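Local coordinates for protein photoreceptor-histidine kinase BphP (Stigmatella aurantiaca DW4/3-1, PDB 6BAF) that probably senses red and far-red light through a bound bilin chromophore and passes the signal on as a histidine kinase, at residues L20-E25 against R103-L108; V29-S34 against R221-H226; G54-P59 against V82-D87; A72-L77 against G95-H100; I259-D264 against V296-L301. All coordinates share one frame; numbering follows the deposited sequence.

Overall arrangement
Five contacts illustrate how chemistry follows position in a fold. Contacts 1 to 4 all reach one antiparallel sheet, the PAS sheet with its added strands, whereas contact 5 lies in the GAF domain, its centre about 29 Å from that of contact 1. Contacts 1, 3 and 5 are buried. Contact 1 joins two strands by backbone bonds and aliphatic side chains, contact 3 packs Trp84 against a loop, and contact 5 joins helix to strand through one serine hydrogen bond and apolar packing. Contact 2 is partly buried and ties a GAF segment to a PAS strand next to contact 1. Contact 4 lies at the surface, lacks hydrogen bonds across it, and, like contact 5, touches the second subunit.

Contact 1: residues L20-E25 against R103-L108; sequences LLVLSE and RLILEL
Leu21 and Leu106 form a hydrogen-bonded pair with both bonds made at the middle of this antiparallel contact. Leu21 N reaches Leu106 O at 2.9 Å and Leu106 N returns to Leu21 O at 2.8 Å, both bonds nearly straight. One step along, Leu23 N bonds to Leu104 O, but the return link is made by a water, which donates to Leu23 O and accepts from Leu104 N and from Arg103 NE. Between these rungs Val22 faces Ile105 in a non-hydrogen-bonded pair, and Val22 CA lies 3.4 Å from Leu104 O in a weak CH···O contact. The two strands, distant in sequence, lie side by side in the PAS sheet, where 103-110 sits between 19-23 and 90-100.

Apolar contacts lie on both faces. Leu20, Val22 and Ile105 share one, with Leu20 CD1 3.6 Å from Ile105 CG2. On the other, Leu23 CB meets Leu104 CD1 at 3.8 Å. Leu104, its CG swung opposite the backbone N (chi1 -160°), also lies across the Glu25 chain, with CB 3.7 Å from Glu25 CD. An alanine here keeps CB but lacks the forked end, so a gap would probably open beside Leu23 and along Glu25.

Among polar groups, the Glu107 carboxylate bonds to Val236 N and Leu237 N, and Glu25 pairs with Arg99.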
# COMPACT_ATOMS: atom_id res chain seq x y z
N LEU A 20 -12.99 -21.17 10.68
CA LEU A 20 -12.71 -20.43 11.90
C LEU A 20 -12.22 -21.39 12.98
O LEU A 20 -12.85 -22.41 13.24
CB LEU A 20 -13.95 -19.70 12.37
CG LEU A 20 -13.72 -18.80 13.58
CD1 LEU A 20 -14.40 -17.46 13.39
CD2 LEU A 20 -14.19 -19.54 14.87
N LEU A 21 -11.09 -21.05 13.60
CA LEU A 21 -10.56 -21.75 14.76
C LEU A 21 -10.45 -20.78 15.93
O LEU A 21 -10.18 -19.59 15.72
CB LEU A 21 -9.17 -22.32 14.46
CG LEU A 21 -9.02 -23.16 13.20
CD1 LEU A 21 -7.55 -23.50 13.05
CD2 LEU A 21 -9.88 -24.44 13.27
N VAL A 22 -10.66 -21.25 17.16
CA VAL A 22 -10.29 -20.50 18.35
C VAL A 22 -9.15 -21.24 19.04
O VAL A 22 -9.17 -22.47 19.14
CB VAL A 22 -11.47 -20.30 19.31
CG1 VAL A 22 -11.00 -19.57 20.54
CG2 VAL A 22 -12.62 -19.53 18.63
N LEU A 23 -8.14 -20.48 19.47
CA LEU A 23 -6.87 -20.99 19.98
C LEU A 23 -6.67 -20.53 21.42
O LEU A 23 -6.87 -19.35 21.74
CB LEU A 23 -5.70 -20.48 19.14
CG LEU A 23 -5.74 -20.72 17.62
CD1 LEU A 23 -4.54 -20.03 16.99
CD2 LEU A 23 -5.66 -22.16 17.37
N SER A 24 -6.24 -21.44 22.28
CA SER A 24 -5.95 -20.95 23.62
C SER A 24 -4.62 -20.19 23.63
O SER A 24 -3.77 -20.38 22.76
CB SER A 24 -5.85 -22.10 24.63
OG SER A 24 -4.69 -22.87 24.32
N GLU A 25 -4.42 -19.42 24.68
CA GLU A 25 -3.17 -18.69 24.83
C GLU A 25 -2.63 -18.99 26.21
O GLU A 25 -3.35 -18.79 27.19
CB GLU A 25 -3.40 -17.20 24.67
CG GLU A 25 -4.26 -16.85 23.43
CD GLU A 25 -4.55 -15.35 23.33
OE1 GLU A 25 -5.63 -14.90 23.82
OE2 GLU A 25 -3.68 -14.62 22.80
N ARG A 103 -10.67 -14.07 23.55
CA ARG A 103 -10.38 -15.23 22.73
C ARG A 103 -9.49 -14.85 21.56
O ARG A 103 -9.48 -13.71 21.08
CB ARG A 103 -11.68 -15.92 22.25
CG ARG A 103 -12.69 -16.26 23.41
CD ARG A 103 -12.85 -17.77 23.87
NE ARG A 103 -11.66 -18.64 23.75
CZ ARG A 103 -11.53 -19.88 24.26
NH1 ARG A 103 -12.53 -20.47 25.00
NH2 ARG A 103 -10.39 -20.53 24.03
N LEU A 104 -8.69 -15.82 21.13
CA LEU A 104 -7.80 -15.68 19.98
C LEU A 104 -8.43 -16.45 18.83
O LEU A 104 -8.51 -17.69 18.87
CB LEU A 104 -6.40 -16.22 20.30
CG LEU A 104 -5.13 -15.87 19.53
CD1 LEU A 104 -4.13 -17.01 19.50
CD2 LEU A 104 -5.27 -15.14 18.19
N ILE A 105 -8.89 -15.74 17.82
CA ILE A 105 -9.63 -16.32 16.71
C ILE A 105 -8.75 -16.28 15.48
O ILE A 105 -8.19 -15.22 15.14
CB ILE A 105 -10.94 -15.56 16.46
CG1 ILE A 105 -11.85 -15.68 17.69
CG2 ILE A 105 -11.58 -16.05 15.15
CD1 ILE A 105 -13.10 -14.82 17.67
N LEU A 106 -8.61 -17.42 14.81
CA LEU A 106 -7.82 -17.53 13.59
C LEU A 106 -8.75 -17.94 12.47
O LEU A 106 -9.41 -18.99 12.55
CB LEU A 106 -6.67 -18.53 13.78
CG LEU A 106 -5.91 -18.97 12.54
CD1 LEU A 106 -5.17 -17.77 11.91
CD2 LEU A 106 -4.93 -20.11 12.89
N GLU A 107 -8.89 -17.08 11.46
CA GLU A 107 -9.69 -17.38 10.28
C GLU A 107 -8.79 -17.73 9.11
O GLU A 107 -7.76 -17.08 8.90
CB GLU A 107 -10.60 -16.20 9.95
CG GLU A 107 -11.59 -16.08 11.09
CD GLU A 107 -12.54 -14.95 10.95
OE1 GLU A 107 -12.10 -13.76 11.03
OE2 GLU A 107 -13.75 -15.26 10.76
N LEU A 108 -9.16 -18.79 8.39
CA LEU A 108 -8.33 -19.35 7.33
C LEU A 108 -9.12 -19.30 6.03
O LEU A 108 -10.24 -19.83 5.96
CB LEU A 108 -7.94 -20.80 7.62
CG LEU A 108 -7.14 -21.04 8.90
CD1 LEU A 108 -6.88 -22.53 9.09
CD2 LEU A 108 -5.85 -20.25 8.93
O HOH W 1 -8.74 -18.17 22.97

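Contact 2: residues V29-S34 against R221-H226; sequences VLTHAS and RALPGH
His32 and Ala222 meet in the tight part of this contact, a non-hydrogen-bonded antiparallel pair whose CA atoms are 4.2 Å apart. Ala222 CB sits over one face of the His32 imidazole, toward its rim, in a CH-pi contact 3.9 Å from the ring centroid. A hydrogen bond between Thr31 OG1 and His32 ND1 (2.7 Å), in the ring plane, helps fix the ring's rotation. Backbone bonds frame the pair: Leu223 N to Thr31 O at 3.0 Å on one side, and on the other the reciprocal bonds of Ala33 and Arg221, each 2.9 Å between N and O. His32 CA also comes within 3.0 Å of Arg221 O.

Beyond this the contact slackens. Leu223 CD1 reaches the Thr31 backbone at 3.9 Å (to CA), and the His226 ring approaches Thr31 obliquely at similar range. From Leu223 to His226 the chain reverses in a type II turn, exposed at Pro224 and Gly225, the glycine at positive phi. At the opposite end the Arg221 side chain leads away to a salt bridge with Glu35.

A GAF segment joined to a PAS strand in this way probably belongs to the knotted PAS-GAF junction known from phytochromes. Thr31 and His32 form a classic beta bulge opposite Val22 of strand 19-23, strand 218-222 runs between 30-34 and 13-14, and helix 45-48 packs against Leu30, Ala33 and Arg221.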
# COMPACT_ATOMS: atom_id res chain seq x y z
N VAL A 29 -3.94 -24.34 21.88
CA VAL A 29 -4.83 -25.50 21.75
C VAL A 29 -6.12 -25.05 21.08
O VAL A 29 -6.70 -24.03 21.48
CB VAL A 29 -5.11 -26.10 23.15
CG1 VAL A 29 -6.15 -27.23 23.05
CG2 VAL A 29 -3.81 -26.59 23.82
N LEU A 30 -6.62 -25.83 20.11
CA LEU A 30 -7.88 -25.50 19.45
C LEU A 30 -9.02 -25.78 20.40
O LEU A 30 -9.30 -26.95 20.71
CB LEU A 30 -8.10 -26.31 18.17
CG LEU A 30 -7.07 -26.47 17.04
CD1 LEU A 30 -7.70 -26.67 15.65
CD2 LEU A 30 -6.06 -25.41 17.05
N THR A 31 -9.72 -24.74 20.83
CA THR A 31 -10.92 -24.94 21.63
C THR A 31 -12.21 -24.85 20.85
O THR A 31 -13.26 -25.23 21.38
CB THR A 31 -10.97 -23.90 22.75
OG1 THR A 31 -11.15 -22.62 22.15
CG2 THR A 31 -9.65 -23.93 23.56
N HIS A 32 -12.20 -24.25 19.65
CA HIS A 32 -13.35 -24.19 18.76
C HIS A 32 -12.85 -24.44 17.34
O HIS A 32 -11.73 -24.07 17.00
CB HIS A 32 -14.10 -22.83 18.76
CG HIS A 32 -14.50 -22.30 20.10
ND1 HIS A 32 -13.61 -22.11 21.14
CD2 HIS A 32 -15.69 -21.80 20.54
CE1 HIS A 32 -14.24 -21.55 22.16
NE2 HIS A 32 -15.50 -21.35 21.82
N ALA A 33 -13.70 -25.05 16.53
CA ALA A 33 -13.44 -25.26 15.12
C ALA A 33 -14.77 -25.27 14.39
O ALA A 33 -15.75 -25.84 14.87
CB ALA A 33 -12.71 -26.58 14.85
N SER A 34 -14.82 -24.61 13.24
CA SER A 34 -16.06 -24.64 12.49
C SER A 34 -16.19 -26.00 11.80
O SER A 34 -15.19 -26.65 11.45
CB SER A 34 -16.11 -23.47 11.49
OG SER A 34 -15.00 -23.55 10.64
N ARG A 221 -18.08 -25.53 16.49
CA ARG A 221 -18.09 -26.53 17.56
C ARG A 221 -17.01 -26.18 18.57
O ARG A 221 -15.97 -25.64 18.22
CB ARG A 221 -17.82 -27.94 17.02
CG ARG A 221 -18.59 -28.32 15.76
CD ARG A 221 -19.90 -29.08 16.01
NE ARG A 221 -20.47 -29.60 14.75
CZ ARG A 221 -20.09 -30.75 14.17
NH1 ARG A 221 -19.14 -31.53 14.72
NH2 ARG A 221 -20.65 -31.12 13.02
N ALA A 222 -17.23 -26.57 19.83
CA ALA A 222 -16.30 -26.23 20.90
C ALA A 222 -16.06 -27.44 21.81
O ALA A 222 -16.90 -28.34 21.90
CB ALA A 222 -16.84 -25.04 21.71
N LEU A 223 -14.91 -27.46 22.46
CA LEU A 223 -14.66 -28.41 23.54
C LEU A 223 -15.75 -28.27 24.61
O LEU A 223 -16.33 -27.18 24.78
CB LEU A 223 -13.31 -28.15 24.19
CG LEU A 223 -12.03 -28.47 23.42
CD1 LEU A 223 -10.83 -27.87 24.16
CD2 LEU A 223 -11.89 -30.01 23.28
N PRO A 224 -16.06 -29.36 25.33
CA PRO A 224 -16.97 -29.27 26.48
C PRO A 224 -16.49 -28.20 27.44
O PRO A 224 -15.29 -28.03 27.64
CB PRO A 224 -16.88 -30.67 27.12
CG PRO A 224 -16.37 -31.57 26.04
CD PRO A 224 -15.46 -30.70 25.18
N GLY A 225 -17.42 -27.47 28.02
CA GLY A 225 -17.08 -26.35 28.86
C GLY A 225 -16.82 -25.06 28.10
O GLY A 225 -16.86 -23.99 28.71
N HIS A 226 -16.54 -25.14 26.81
CA HIS A 226 -16.27 -23.96 26.00
C HIS A 226 -17.55 -23.66 25.23
O HIS A 226 -18.58 -24.26 25.48
CB HIS A 226 -15.03 -24.22 25.14
CG HIS A 226 -13.81 -24.41 25.97
ND1 HIS A 226 -12.89 -23.41 26.17
CD2 HIS A 226 -13.39 -25.46 26.72
CE1 HIS A 226 -11.93 -23.84 26.97
NE2 HIS A 226 -12.21 -25.09 27.32

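Contact 3: residues G54-P59 against V82-D87; sequences GHFIEP and VVWRVD
Phe56 lies beside Trp84, both side chains pointing the same way. Phe56 CB stands over the six-membered ring of the indole, 3.3 Å from the centroid and nearly on the normal, a close CH-pi contact, and Phe56 CG and CD1 lie against the outer indole atoms CH2 and CZ3. The rest of the phenyl ring slides past: the planes are only 18° apart but the rings barely overlap, their centroids separated by 4.7 Å. A chi1 of -54° turns Phe56 CG away from its carbonyl carbon and carries most of the ring past the rim. Ile57 CD1 approaches the five-membered part obliquely, 3.8 Å from Trp84 NE1.

Glu58 and Arg85 cross obliquely. Here too a methylene does the touching: Glu58 CG lies 3.2 Å above the guanidinium plane, over its centre. The carboxylate is turned 57° from that plane, and Glu58 OE1 stands 3.5 Å from Arg85 NH1.

The backbones of Ile57 and Trp84 form a single bridge, with Glu58 N bonded to Val83 O at 3.0 Å and Arg85 N to Phe56 O at 2.9 Å. This bridge ties the loop before helix 59-69 to the outer PAS strand 80-85.

The Glu58-Arg85 salt bridge therefore rests on charge alone, with no N-H aimed at the oxygen. Arg85 NE is matched by Asp90, while Glu58, at the N-cap of helix 59-69, bonds to Ser60 OG and only weakly to Val61 N; the indole N-H is buried without a partner.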
# COMPACT_ATOMS: atom_id res chain seq x y z
N GLY A 54 0.12 -26.47 16.23
CA GLY A 54 1.34 -26.88 15.58
C GLY A 54 1.30 -28.28 14.98
O GLY A 54 2.00 -28.56 14.01
N HIS A 55 0.46 -29.15 15.53
CA HIS A 55 0.36 -30.51 15.03
C HIS A 55 -0.04 -30.57 13.55
O HIS A 55 0.26 -31.56 12.88
CB HIS A 55 -0.64 -31.29 15.89
CG HIS A 55 -0.91 -32.68 15.40
ND1 HIS A 55 -2.13 -33.07 14.89
CD2 HIS A 55 -0.11 -33.78 15.35
CE1 HIS A 55 -2.08 -34.34 14.53
NE2 HIS A 55 -0.87 -34.80 14.80
N PHE A 56 -0.72 -29.54 13.05
CA PHE A 56 -1.26 -29.52 11.69
C PHE A 56 -0.45 -28.64 10.73
O PHE A 56 -0.80 -28.55 9.54
CB PHE A 56 -2.71 -29.02 11.72
CG PHE A 56 -3.60 -29.79 12.67
CD1 PHE A 56 -4.22 -30.98 12.26
CD2 PHE A 56 -3.86 -29.30 13.95
CE1 PHE A 56 -5.06 -31.68 13.13
CE2 PHE A 56 -4.71 -30.00 14.84
CZ PHE A 56 -5.30 -31.19 14.43
N ILE A 57 0.59 -27.96 11.20
CA ILE A 57 1.32 -26.97 10.42
C ILE A 57 2.58 -27.63 9.85
O ILE A 57 3.33 -28.28 10.59
CB ILE A 57 1.68 -25.74 11.28
CG1 ILE A 57 0.42 -25.18 11.98
CG2 ILE A 57 2.42 -24.66 10.45
CD1 ILE A 57 -0.73 -24.84 11.05
N GLU A 58 2.82 -27.44 8.56
CA GLU A 58 4.09 -27.81 7.95
C GLU A 58 5.26 -27.30 8.80
O GLU A 58 5.30 -26.10 9.12
CB GLU A 58 4.14 -27.24 6.53
CG GLU A 58 5.22 -27.80 5.60
CD GLU A 58 6.62 -27.32 5.94
OE1 GLU A 58 7.48 -28.18 6.27
OE2 GLU A 58 6.86 -26.09 5.90
N PRO A 59 6.22 -28.16 9.18
CA PRO A 59 7.18 -27.80 10.25
C PRO A 59 8.04 -26.57 10.00
O PRO A 59 8.44 -25.92 10.97
CB PRO A 59 8.03 -29.06 10.38
CG PRO A 59 7.10 -30.16 10.03
CD PRO A 59 6.27 -29.61 8.88
N VAL A 82 -0.22 -19.63 6.51
CA VAL A 82 -0.56 -20.87 7.18
C VAL A 82 -0.49 -21.96 6.14
O VAL A 82 -1.19 -21.89 5.12
CB VAL A 82 -1.96 -20.81 7.82
CG1 VAL A 82 -2.35 -22.20 8.32
CG2 VAL A 82 -2.01 -19.74 8.93
N VAL A 83 0.35 -22.96 6.37
CA VAL A 83 0.47 -24.10 5.48
C VAL A 83 0.01 -25.33 6.25
O VAL A 83 0.67 -25.76 7.20
CB VAL A 83 1.90 -24.27 4.95
CG1 VAL A 83 2.00 -25.49 4.05
CG2 VAL A 83 2.35 -22.96 4.23
N TRP A 84 -1.12 -25.89 5.86
CA TRP A 84 -1.72 -27.02 6.56
C TRP A 84 -1.28 -28.35 5.96
O TRP A 84 -1.75 -28.72 4.88
CB TRP A 84 -3.24 -26.92 6.51
CG TRP A 84 -3.72 -26.45 7.78
CD1 TRP A 84 -3.63 -25.17 8.26
CD2 TRP A 84 -4.38 -27.19 8.78
NE1 TRP A 84 -4.19 -25.08 9.51
CE2 TRP A 84 -4.67 -26.29 9.85
CE3 TRP A 84 -4.78 -28.50 8.87
CZ2 TRP A 84 -5.32 -26.66 11.00
CZ3 TRP A 84 -5.43 -28.86 10.02
CH2 TRP A 84 -5.69 -27.94 11.07
N ARG A 85 -0.44 -29.08 6.69
CA ARG A 85 -0.01 -30.42 6.29
C ARG A 85 -0.97 -31.44 6.89
O ARG A 85 -0.94 -31.69 8.10
CB ARG A 85 1.42 -30.70 6.76
CG ARG A 85 2.04 -31.98 6.18
CD ARG A 85 3.54 -31.88 6.16
NE ARG A 85 3.94 -31.20 4.93
CZ ARG A 85 5.21 -30.94 4.58
NH1 ARG A 85 6.22 -31.29 5.38
NH2 ARG A 85 5.46 -30.31 3.43
N VAL A 86 -1.81 -32.04 6.06
CA VAL A 86 -2.80 -32.96 6.60
C VAL A 86 -2.38 -34.40 6.32
O VAL A 86 -2.10 -35.16 7.27
CB VAL A 86 -4.22 -32.65 6.08
CG1 VAL A 86 -4.23 -32.43 4.55
CG2 VAL A 86 -5.19 -33.73 6.51
N ASP A 87 -2.29 -34.82 5.06
CA ASP A 87 -1.93 -36.23 4.90
C ASP A 87 -0.98 -36.70 3.78
O ASP A 87 -1.17 -37.80 3.27
CB ASP A 87 -3.23 -37.05 4.78
CG ASP A 87 -3.24 -38.29 5.68
OD1 ASP A 87 -4.35 -38.76 6.04
OD2 ASP A 87 -2.14 -38.77 6.05

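Contact 4: residues A72-L77 against G95-H100; sequences ARLKQL and GIAHRH
Leu74 sets its forked end against Ala97, with CD1 3.7 Å and CD2 3.8 Å from Ala97 CB, while Leu74 CG rests 3.6 Å from Ala97 O. Pointing CG away from the backbone N (chi1 -173°) carries the fork down onto the strand. Leu74 CD2 also lies above the Arg99 guanidinium, 3.9 Å from its plane and toward the rim. The same arginine presses its far end on Ala72, with NH1 3.2 Å from Ala72 CB. Ala72 N stands 3.3 Å from that NH1, but both are donors and no bond forms.

Farther out, Arg99 stretches straight from CG to NE, where Glu25 holds it in a salt bridge. Ala97 O is taken by Asn78 ND2, and Leu80 and Leu104 pack beside the Leu74 fork. Ala72, just after helix 59-69, is the first residue to abandon helical angles, with positive phi, opening the loop that passes over PAS strand 90-100 on the way to strand 80-85. Beyond Leu74 the loop turns to the dimer partner, where Lys75 NZ forms a salt bridge with Asp128 of the second subunit.

With no hydrogen bond between 72-77 and 95-100, the loop is held on the strand by aliphatic packing and by an arginine whose flat end serves as a surface. The charge of Arg99 is answered by Glu25, not by the loop.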
# COMPACT_ATOMS: atom_id res chain seq x y z
N ALA A 72 0.86 -10.51 19.79
CA ALA A 72 0.22 -9.32 20.35
C ALA A 72 0.97 -8.08 19.91
O ALA A 72 1.87 -7.63 20.63
CB ALA A 72 0.12 -9.39 21.88
N ARG A 73 0.47 -7.44 18.86
CA ARG A 73 1.16 -6.95 17.66
C ARG A 73 0.67 -7.78 16.45
O ARG A 73 0.96 -7.45 15.29
CB ARG A 73 2.68 -7.02 17.77
CG ARG A 73 3.30 -5.92 16.91
CD ARG A 73 4.79 -6.03 16.50
NE ARG A 73 4.86 -5.40 15.17
CZ ARG A 73 5.43 -5.90 14.08
NH1 ARG A 73 6.13 -7.05 14.12
NH2 ARG A 73 5.33 -5.21 12.94
N LEU A 74 -0.06 -8.86 16.73
CA LEU A 74 -0.90 -9.58 15.76
C LEU A 74 -1.70 -8.60 14.90
O LEU A 74 -2.26 -7.65 15.44
CB LEU A 74 -1.84 -10.48 16.56
CG LEU A 74 -2.72 -11.46 15.83
CD1 LEU A 74 -1.85 -12.40 14.98
CD2 LEU A 74 -3.54 -12.23 16.89
N LYS A 75 -1.80 -8.84 13.59
CA LYS A 75 -1.92 -7.63 12.63
C LYS A 75 -2.03 -6.40 13.35
O LYS A 75 -3.12 -6.11 13.97
CB LYS A 75 -3.06 -7.51 11.62
CG LYS A 75 -2.85 -6.23 10.69
CD LYS A 75 -1.80 -6.31 9.39
CE LYS A 75 -1.38 -4.82 8.97
NZ LYS A 75 -0.05 -4.43 8.28
N GLN A 76 -0.92 -5.67 13.34
CA GLN A 76 0.15 -5.59 12.33
C GLN A 76 0.80 -6.78 11.59
O GLN A 76 1.41 -6.55 10.56
CB GLN A 76 1.27 -4.78 12.99
CG GLN A 76 0.82 -3.36 13.53
CD GLN A 76 -0.15 -3.37 14.76
OE1 GLN A 76 -0.04 -4.22 15.65
NE2 GLN A 76 -1.10 -2.43 14.78
N LEU A 77 0.69 -8.03 12.05
CA LEU A 77 1.26 -9.14 11.29
C LEU A 77 0.32 -9.80 10.29
O LEU A 77 0.80 -10.57 9.44
CB LEU A 77 1.78 -10.23 12.25
CG LEU A 77 2.63 -9.63 13.39
CD1 LEU A 77 2.86 -10.63 14.51
CD2 LEU A 77 3.97 -9.11 12.86
N GLY A 95 -4.10 -16.63 6.93
CA GLY A 95 -4.68 -16.54 8.24
C GLY A 95 -4.88 -15.08 8.58
O GLY A 95 -3.99 -14.25 8.38
N ILE A 96 -6.06 -14.77 9.06
CA ILE A 96 -6.35 -13.50 9.68
C ILE A 96 -6.70 -13.81 11.13
O ILE A 96 -7.73 -14.46 11.40
CB ILE A 96 -7.49 -12.79 8.95
CG1 ILE A 96 -7.13 -12.68 7.47
CG2 ILE A 96 -7.76 -11.47 9.60
CD1 ILE A 96 -8.35 -12.58 6.60
N ALA A 97 -5.87 -13.36 12.06
CA ALA A 97 -6.05 -13.67 13.46
C ALA A 97 -6.30 -12.39 14.24
O ALA A 97 -5.75 -11.34 13.91
CB ALA A 97 -4.83 -14.42 14.02
N HIS A 98 -7.17 -12.47 15.25
CA HIS A 98 -7.43 -11.32 16.11
C HIS A 98 -7.79 -11.83 17.50
O HIS A 98 -8.14 -12.99 17.69
CB HIS A 98 -8.55 -10.41 15.55
CG HIS A 98 -9.94 -10.97 15.67
ND1 HIS A 98 -10.43 -11.92 14.79
CD2 HIS A 98 -10.93 -10.72 16.56
CE1 HIS A 98 -11.67 -12.24 15.15
NE2 HIS A 98 -12.00 -11.53 16.22
N ARG A 99 -7.67 -10.93 18.48
CA ARG A 99 -8.10 -11.15 19.85
C ARG A 99 -9.32 -10.30 20.11
O ARG A 99 -9.34 -9.11 19.78
CB ARG A 99 -6.99 -10.77 20.83
CG ARG A 99 -5.74 -11.63 20.63
CD ARG A 99 -4.72 -11.35 21.74
NE ARG A 99 -3.57 -12.23 21.59
CZ ARG A 99 -2.48 -11.91 20.91
NH1 ARG A 99 -2.40 -10.72 20.32
NH2 ARG A 99 -1.50 -12.76 20.79
N HIS A 100 -10.35 -10.90 20.71
CA HIS A 100 -11.52 -10.14 21.10
C HIS A 100 -12.23 -10.88 22.22
O HIS A 100 -12.39 -12.11 22.15
CB HIS A 100 -12.46 -9.92 19.91
CG HIS A 100 -13.69 -9.14 20.24
ND1 HIS A 100 -13.65 -7.86 20.76
CD2 HIS A 100 -15.01 -9.43 20.09
CE1 HIS A 100 -14.88 -7.40 20.92
NE2 HIS A 100 -15.72 -8.34 20.53

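Contact 5: residues I259-D264 against V296-L301; sequences ISLMKD and VMSSLL
The flat group at the centre of this contact is the strand peptide before Met262, whose N-H at its edge points at Ser298 OG, with N and OG 3.0 Å apart and an angle of 166° at the hydrogen. The Met262 carbonyl O lies 3.2 Å from Ser298 CB. The same hydroxyl bonds to Gly294 O one helical turn back, so it accepts from the strand while donating to its own helix. A chi1 of -63°, with OG beside the backbone N, suits both bonds.

Beside this link Leu261 CD1 lies 3.8 Å from Met297 SD. Farther along the strand Leu301 CD1 comes within 4.0 Å of Met262 O, and the extended Lys263 chain passes over the helix end, where its CD is 3.7 Å from Leu301 O and 4.1 Å from Leu301 CB. A glycine in place of Lys263 would remove these methylenes and is likely to leave Leu301 less covered.

Strand 255-263 and helix 284-300 run in nearly the same direction; the axes of segments 259-263 and 296-300 are 26° apart and 7.0 Å at closest. The helix packs against the GAF sheet: Trp268 of the adjoining strand 266-275 touches Leu261, Lys263 and Leu301, helix 139-154 covers Met297, and Arg134 of the second subunit packs on Ser298.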
# COMPACT_ATOMS: atom_id res chain seq x y z
N ILE A 259 -17.96 -1.29 3.15
CA ILE A 259 -16.84 -0.71 3.87
C ILE A 259 -17.37 0.52 4.59
O ILE A 259 -18.06 1.35 3.98
CB ILE A 259 -15.68 -0.36 2.91
CG1 ILE A 259 -15.14 -1.66 2.32
CG2 ILE A 259 -14.54 0.36 3.64
CD1 ILE A 259 -14.50 -1.46 0.96
N SER A 260 -17.05 0.64 5.88
CA SER A 260 -17.53 1.77 6.67
C SER A 260 -16.75 3.03 6.33
O SER A 260 -15.53 3.00 6.20
CB SER A 260 -17.37 1.48 8.16
OG SER A 260 -17.91 0.20 8.50
N LEU A 261 -17.46 4.15 6.25
CA LEU A 261 -16.83 5.45 6.15
C LEU A 261 -17.00 6.13 7.48
O LEU A 261 -18.12 6.21 8.00
CB LEU A 261 -17.45 6.27 5.02
CG LEU A 261 -17.32 5.59 3.66
CD1 LEU A 261 -18.03 6.37 2.58
CD2 LEU A 261 -15.81 5.43 3.27
N MET A 262 -15.90 6.59 8.06
CA MET A 262 -15.90 7.15 9.40
C MET A 262 -15.56 8.63 9.35
O MET A 262 -14.74 9.06 8.53
CB MET A 262 -14.91 6.40 10.28
CG MET A 262 -15.20 4.89 10.40
SD MET A 262 -16.71 4.58 11.40
CE MET A 262 -16.18 5.20 13.01
N LYS A 263 -16.20 9.41 10.21
CA LYS A 263 -15.90 10.83 10.31
C LYS A 263 -16.09 11.26 11.76
O LYS A 263 -17.18 11.09 12.31
CB LYS A 263 -16.77 11.67 9.38
CG LYS A 263 -16.71 13.16 9.74
CD LYS A 263 -17.27 14.02 8.62
CE LYS A 263 -17.48 15.47 9.06
NZ LYS A 263 -17.71 16.30 7.83
N ASP A 264 -15.02 11.78 12.37
CA ASP A 264 -15.04 12.15 13.79
C ASP A 264 -15.44 10.97 14.68
O ASP A 264 -16.21 11.13 15.63
CB ASP A 264 -15.98 13.35 14.04
CG ASP A 264 -15.59 14.62 13.25
OD1 ASP A 264 -16.50 15.26 12.65
OD2 ASP A 264 -14.38 14.99 13.25
N VAL A 296 -8.70 6.07 3.50
CA VAL A 296 -8.21 7.34 2.95
C VAL A 296 -9.38 8.28 2.75
O VAL A 296 -9.39 9.41 3.26
CB VAL A 296 -7.44 7.12 1.64
CG1 VAL A 296 -7.20 8.49 0.96
CG2 VAL A 296 -6.13 6.38 1.93
N MET A 297 -10.42 7.81 2.05
CA MET A 297 -11.64 8.62 1.92
C MET A 297 -12.17 9.08 3.26
O MET A 297 -12.53 10.25 3.43
CB MET A 297 -12.74 7.84 1.19
CG MET A 297 -14.06 8.64 1.19
SD MET A 297 -15.37 7.81 0.27
CE MET A 297 -16.58 9.17 0.18
N SER A 298 -12.17 8.19 4.27
CA SER A 298 -12.66 8.64 5.58
C SER A 298 -11.81 9.79 6.11
O SER A 298 -12.34 10.73 6.72
CB SER A 298 -12.69 7.49 6.59
OG SER A 298 -13.61 6.47 6.16
N SER A 299 -10.48 9.73 5.90
CA SER A 299 -9.62 10.76 6.48
C SER A 299 -9.77 12.08 5.73
O SER A 299 -9.69 13.14 6.36
CB SER A 299 -8.16 10.28 6.50
OG SER A 299 -7.66 10.14 5.16
N LEU A 300 -10.08 12.03 4.43
CA LEU A 300 -10.39 13.20 3.60
C LEU A 300 -11.77 13.80 3.82
O LEU A 300 -12.06 14.84 3.23
CB LEU A 300 -10.31 12.84 2.12
CG LEU A 300 -8.93 12.46 1.60
CD1 LEU A 300 -9.02 12.17 0.11
CD2 LEU A 300 -7.94 13.58 1.90
N LEU A 301 -12.67 13.15 4.57
CA LEU A 301 -13.94 13.80 4.91
C LEU A 301 -13.65 14.87 5.96
O LEU A 301 -13.92 14.66 7.16
CB LEU A 301 -14.98 12.78 5.41
CG LEU A 301 -15.36 11.64 4.45
CD1 LEU A 301 -16.17 10.52 5.12
CD2 LEU A 301 -16.04 12.13 3.17